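Local coordinates for protein class I phosphodiesterase PDEB1 (Leishmania major, PDB 2R8Q) that belongs to the class I phosphodiesterases of the HD superfamily, with an all-helical catalytic domain that carries zinc and magnesium ions and holds 3-isobutyl-1-methylxanthine in a pocket, at residues S256-P261 against R304-F309; F317-V322 against W331-V336. All coordinates share one frame; numbering follows the deposited sequence.

Contact 1: residues S256-P261 against R304-F309. With IBM (3-isobutyl-1-methylxanthine), chain E.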
# COMPACT_ATOMS: atom_id res chain seq x y z
N SER A 256 -8.88 16.75 -18.66
CA SER A 256 -8.67 17.56 -19.86
C SER A 256 -9.22 17.01 -21.17
O SER A 256 -9.20 17.71 -22.18
CB SER A 256 -7.18 17.83 -20.04
OG SER A 256 -6.47 16.63 -20.29
N ASN A 257 -9.69 15.77 -21.17
CA ASN A 257 -10.21 15.18 -22.40
C ASN A 257 -11.24 16.08 -23.09
O ASN A 257 -11.23 16.22 -24.31
CB ASN A 257 -10.86 13.82 -22.13
CG ASN A 257 -9.85 12.73 -21.78
OD1 ASN A 257 -10.23 11.64 -21.36
ND2 ASN A 257 -8.56 13.01 -21.97
N VAL A 258 -12.12 16.69 -22.31
CA VAL A 258 -13.17 17.55 -22.86
C VAL A 258 -12.70 18.89 -23.41
O VAL A 258 -13.48 19.61 -24.03
CB VAL A 258 -14.27 17.82 -21.82
CG1 VAL A 258 -14.95 16.51 -21.43
CG2 VAL A 258 -13.68 18.50 -20.60
N THR A 259 -11.43 19.22 -23.20
CA THR A 259 -10.89 20.48 -23.68
C THR A 259 -10.02 20.31 -24.93
O THR A 259 -9.45 21.27 -25.43
CB THR A 259 -10.02 21.16 -22.61
OG1 THR A 259 -8.85 20.37 -22.39
CG2 THR A 259 -10.79 21.29 -21.31
N LYS A 260 -9.92 19.08 -25.43
CA LYS A 260 -9.10 18.83 -26.62
C LYS A 260 -9.91 18.99 -27.90
O LYS A 260 -11.14 19.01 -27.86
CB LYS A 260 -8.51 17.41 -26.57
CG LYS A 260 -7.64 17.13 -25.35
CD LYS A 260 -6.57 18.20 -25.16
CE LYS A 260 -5.70 17.92 -23.94
NZ LYS A 260 -4.76 16.80 -24.17
N PRO A 261 -9.23 19.15 -29.05
CA PRO A 261 -9.95 19.30 -30.33
C PRO A 261 -11.06 18.26 -30.38
O PRO A 261 -10.85 17.10 -30.01
CB PRO A 261 -8.84 19.07 -31.35
CG PRO A 261 -7.67 19.72 -30.68
CD PRO A 261 -7.77 19.22 -29.25
N ARG A 304 -24.78 12.90 -24.88
CA ARG A 304 -25.47 13.17 -23.62
C ARG A 304 -24.53 13.09 -22.42
O ARG A 304 -24.54 13.97 -21.55
CB ARG A 304 -26.63 12.19 -23.43
CG ARG A 304 -27.26 12.23 -22.05
CD ARG A 304 -28.54 11.43 -22.03
NE ARG A 304 -29.50 11.95 -23.00
CZ ARG A 304 -30.77 11.56 -23.08
NH1 ARG A 304 -31.24 10.64 -22.25
NH2 ARG A 304 -31.56 12.09 -24.00
N GLY A 305 -23.71 12.04 -22.38
CA GLY A 305 -22.78 11.87 -21.28
C GLY A 305 -21.72 12.95 -21.21
O GLY A 305 -21.33 13.39 -20.13
N GLN A 306 -21.24 13.38 -22.38
CA GLN A 306 -20.22 14.42 -22.44
C GLN A 306 -20.79 15.76 -22.02
O GLN A 306 -20.13 16.54 -21.33
CB GLN A 306 -19.63 14.50 -23.85
CG GLN A 306 -18.77 13.30 -24.21
CD GLN A 306 -17.52 13.21 -23.36
OE1 GLN A 306 -16.61 14.03 -23.50
NE2 GLN A 306 -17.47 12.23 -22.47
N ILE A 307 -22.02 16.04 -22.43
CA ILE A 307 -22.66 17.29 -22.06
C ILE A 307 -22.86 17.34 -20.55
O ILE A 307 -22.64 18.37 -19.92
CB ILE A 307 -24.02 17.45 -22.77
CG1 ILE A 307 -23.80 17.62 -24.28
CG2 ILE A 307 -24.77 18.65 -22.22
CD1 ILE A 307 -25.07 17.70 -25.08
N GLY A 308 -23.27 16.22 -19.97
CA GLY A 308 -23.47 16.16 -18.54
C GLY A 308 -22.17 16.39 -17.79
O GLY A 308 -22.13 17.14 -16.81
N PHE A 309 -21.10 15.75 -18.24
CA PHE A 309 -19.80 15.89 -17.59
C PHE A 309 -19.28 17.32 -17.73
O PHE A 309 -18.71 17.88 -16.79
CB PHE A 309 -18.79 14.91 -18.19
CG PHE A 309 -17.47 14.89 -17.48
CD1 PHE A 309 -17.39 14.52 -16.14
CD2 PHE A 309 -16.30 15.24 -18.15
CE1 PHE A 309 -16.17 14.51 -15.48
CE2 PHE A 309 -15.08 15.23 -17.50
CZ PHE A 309 -15.01 14.86 -16.16
N9 IBM E . -16.11 10.89 -15.69
C8 IBM E . -17.41 10.83 -16.13
N7 IBM E . -17.54 11.08 -17.41
C5 IBM E . -16.24 11.33 -17.83
C4 IBM E . -15.35 11.22 -16.79
N3 IBM E . -14.01 11.39 -16.83
C2 IBM E . -13.52 11.71 -18.06
N1 IBM E . -14.34 11.85 -19.18
C6 IBM E . -15.70 11.66 -19.07
O6 IBM E . -16.43 11.77 -20.04
O2 IBM E . -12.31 11.89 -18.19
C10 IBM E . -13.77 12.19 -20.47
C11 IBM E . -13.17 11.23 -15.65
C12 IBM E . -13.21 9.77 -15.20
C13 IBM E . -12.10 8.97 -15.87
C14 IBM E . -13.10 9.68 -13.68
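Q306 and F309, on one face of helix 302-324, meet V258 of the 3-10 turn 257-259 in the ligand pocket of the all-helical phosphodiesterase fold. Q306 is the glutamine that, as in relatives, meets the polar edge of a bound purine-like ring. Its chain bends at chi2 (-66°), which turns the amide back to the xanthine: NE2 donates to O6 of 3-isobutyl-1-methylxanthine at 2.7 Å, a short but bent bond with 134° at the hydrogen. The other end of the amide, OE1, lies 3.6 Å from V258 CG1, so a methyl group flanks the amide beside the ligand. Three residues on, F309 has its CG anti to the backbone N (chi1 -174°). This sends the ring under the xanthine, nearly parallel to it, with ligand C5 3.7 Å above the ring plane and over its centre. A flat, apolar phenylalanine suits a flat heterocycle. N257, whose OD1 is hydrogen-bonded to Y99 OH, borders the ligand methyl C10. V258 CG1 sits at the F309 edge, in the ring plane, 3.8 Å from CD2.

Contact 2: residues F317-V322 against W331-V336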
# COMPACT_ATOMS: atom_id res chain seq x y z
N PHE A 317 -15.16 23.64 -13.78
CA PHE A 317 -13.81 23.54 -13.25
C PHE A 317 -12.82 24.37 -14.05
O PHE A 317 -12.07 25.16 -13.49
CB PHE A 317 -13.34 22.08 -13.20
CG PHE A 317 -12.00 21.90 -12.54
CD1 PHE A 317 -11.84 22.19 -11.19
CD2 PHE A 317 -10.90 21.44 -13.26
CE1 PHE A 317 -10.60 22.03 -10.56
CE2 PHE A 317 -9.66 21.28 -12.65
CZ PHE A 317 -9.51 21.58 -11.30
N PHE A 318 -12.80 24.18 -15.37
CA PHE A 318 -11.87 24.95 -16.19
C PHE A 318 -12.20 26.44 -16.21
O PHE A 318 -11.30 27.28 -16.14
CB PHE A 318 -11.81 24.40 -17.62
CG PHE A 318 -10.86 23.25 -17.79
CD1 PHE A 318 -11.29 21.93 -17.63
CD2 PHE A 318 -9.51 23.48 -18.05
CE1 PHE A 318 -10.39 20.87 -17.72
CE2 PHE A 318 -8.60 22.42 -18.15
CZ PHE A 318 -9.04 21.12 -17.98
N ARG A 319 -13.48 26.77 -16.30
CA ARG A 319 -13.88 28.17 -16.31
C ARG A 319 -13.41 28.85 -15.02
O ARG A 319 -12.90 29.97 -15.05
CB ARG A 319 -15.40 28.27 -16.45
CG ARG A 319 -15.90 27.75 -17.79
CD ARG A 319 -17.36 27.31 -17.72
NE ARG A 319 -17.76 26.62 -18.94
CZ ARG A 319 -18.84 25.85 -19.04
NH1 ARG A 319 -19.63 25.67 -17.99
NH2 ARG A 319 -19.13 25.26 -20.19
N ASP A 320 -13.57 28.15 -13.91
CA ASP A 320 -13.17 28.68 -12.61
C ASP A 320 -11.67 28.83 -12.41
O ASP A 320 -11.20 29.89 -12.00
CB ASP A 320 -13.74 27.79 -11.49
CG ASP A 320 -15.17 28.13 -11.16
OD1 ASP A 320 -15.90 28.60 -12.05
OD2 ASP A 320 -15.58 27.91 -9.99
N ILE A 321 -10.90 27.78 -12.72
CA ILE A 321 -9.46 27.89 -12.52
C ILE A 321 -8.78 28.81 -13.51
O ILE A 321 -7.80 29.47 -13.17
CB ILE A 321 -8.78 26.49 -12.54
CG1 ILE A 321 -8.86 25.88 -13.94
CG2 ILE A 321 -9.45 25.58 -11.51
CD1 ILE A 321 -8.09 24.57 -14.06
N VAL A 322 -9.29 28.88 -14.74
CA VAL A 322 -8.70 29.75 -15.74
C VAL A 322 -9.05 31.21 -15.43
O VAL A 322 -8.19 32.09 -15.49
CB VAL A 322 -9.20 29.40 -17.16
CG1 VAL A 322 -8.76 30.47 -18.15
CG2 VAL A 322 -8.66 28.05 -17.59
N TRP A 331 -7.53 28.89 -23.90
CA TRP A 331 -7.90 27.98 -24.98
C TRP A 331 -8.65 26.75 -24.46
O TRP A 331 -9.47 26.18 -25.17
CB TRP A 331 -6.65 27.55 -25.77
CG TRP A 331 -5.93 26.34 -25.23
CD1 TRP A 331 -6.30 25.03 -25.40
CD2 TRP A 331 -4.74 26.33 -24.44
NE1 TRP A 331 -5.41 24.21 -24.76
CE2 TRP A 331 -4.44 24.98 -24.16
CE3 TRP A 331 -3.90 27.33 -23.93
CZ2 TRP A 331 -3.33 24.60 -23.39
CZ3 TRP A 331 -2.80 26.95 -23.17
CH2 TRP A 331 -2.53 25.59 -22.91
N CYS A 332 -8.38 26.36 -23.21
CA CYS A 332 -9.06 25.21 -22.62
C CYS A 332 -10.54 25.51 -22.49
O CYS A 332 -11.39 24.67 -22.80
CB CYS A 332 -8.49 24.90 -21.24
SG CYS A 332 -6.75 24.45 -21.23
N VAL A 333 -10.85 26.71 -22.01
CA VAL A 333 -12.23 27.13 -21.83
C VAL A 333 -12.92 27.31 -23.18
O VAL A 333 -14.05 26.87 -23.37
CB VAL A 333 -12.32 28.46 -21.05
CG1 VAL A 333 -13.74 28.99 -21.06
CG2 VAL A 333 -11.85 28.25 -19.62
N ASP A 334 -12.22 27.94 -24.12
CA ASP A 334 -12.79 28.16 -25.45
C ASP A 334 -13.12 26.84 -26.13
O ASP A 334 -14.14 26.72 -26.80
CB ASP A 334 -11.84 28.96 -26.33
CG ASP A 334 -11.54 30.33 -25.78
OD1 ASP A 334 -12.40 30.89 -25.07
OD2 ASP A 334 -10.44 30.86 -26.06
N THR A 335 -12.25 25.85 -25.96
CA THR A 335 -12.46 24.56 -26.60
C THR A 335 -13.54 23.72 -25.92
O THR A 335 -14.30 23.03 -26.60
CB THR A 335 -11.15 23.75 -26.67
OG1 THR A 335 -10.14 24.54 -27.31
CG2 THR A 335 -11.36 22.48 -27.47
N VAL A 336 -13.62 23.76 -24.60
CA VAL A 336 -14.64 22.98 -23.93
C VAL A 336 -16.01 23.56 -24.30
O VAL A 336 -16.98 22.82 -24.46
CB VAL A 336 -14.47 22.98 -22.38
CG1 VAL A 336 -14.77 24.35 -21.81
CG2 VAL A 336 -15.37 21.92 -21.77
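The F318 ring meets C332 obliquely, neither squarely over its face nor in its plane, across an antiparallel helical hairpin of helices 302-324 and 330-348. C332 CB is 3.6 Å from F318 CD2, and SG stands 5.2 Å from the ring centroid, 60° off the ring normal, a sulfur-aromatic contact. The same sulfur lies over one face of the W331 indole, 3.7 Å above the plane and offset toward the rim, so a small, polarisable cysteine fits between two aromatic side chains. On the far side of the first helix, the F317 ring carries I321 CG2 over one face.

The two segments of the hairpin cross with 155° between their directions and axes 9.1 Å apart. V333 lies at the centre of this contact. With CG1 anti to its backbone N (chi1 172°), CG2 is turned into the facing helix, where it touches F318 O and the backbone of R319 and lies 3.8 Å from V322 CB; a compact, beta-branched side chain suits this close approach. CG1 takes the outer side. There R319, partly exposed and extended from CG to NE, crosses V333 at about a right angle, its CG against CG1, while NH2 is hydrogen-bonded to N337 OD1. F318 and C332 also touch Y115 of helix 102-118, which packs against this seam. Along the second helix, T335 OG1 donates back to W331 O at 2.8 Å, on the opposite face of the carbonyl plane from T335 N.

In the fold
Contact 1 closes before contact 2 opens, and helix 302-324 serves both: its early part, 304-309, faces the ligand, while its later part, 317-322, pairs with helix 330-348. The two centres lie 12 Å apart on the same side of the chain's centre. They join through the loop 256-261, since T259 CG2 packs 3.6 Å from F318 CE1 and also lies against C332 O. N339, further along helix 330-348, bonds the carbonyls of V258 and K260. The C-terminal hairpin thus backs the turn that borders the 3-isobutyl-1-methylxanthine pocket, and the side chain of F318 stands about 9 Å from the ligand.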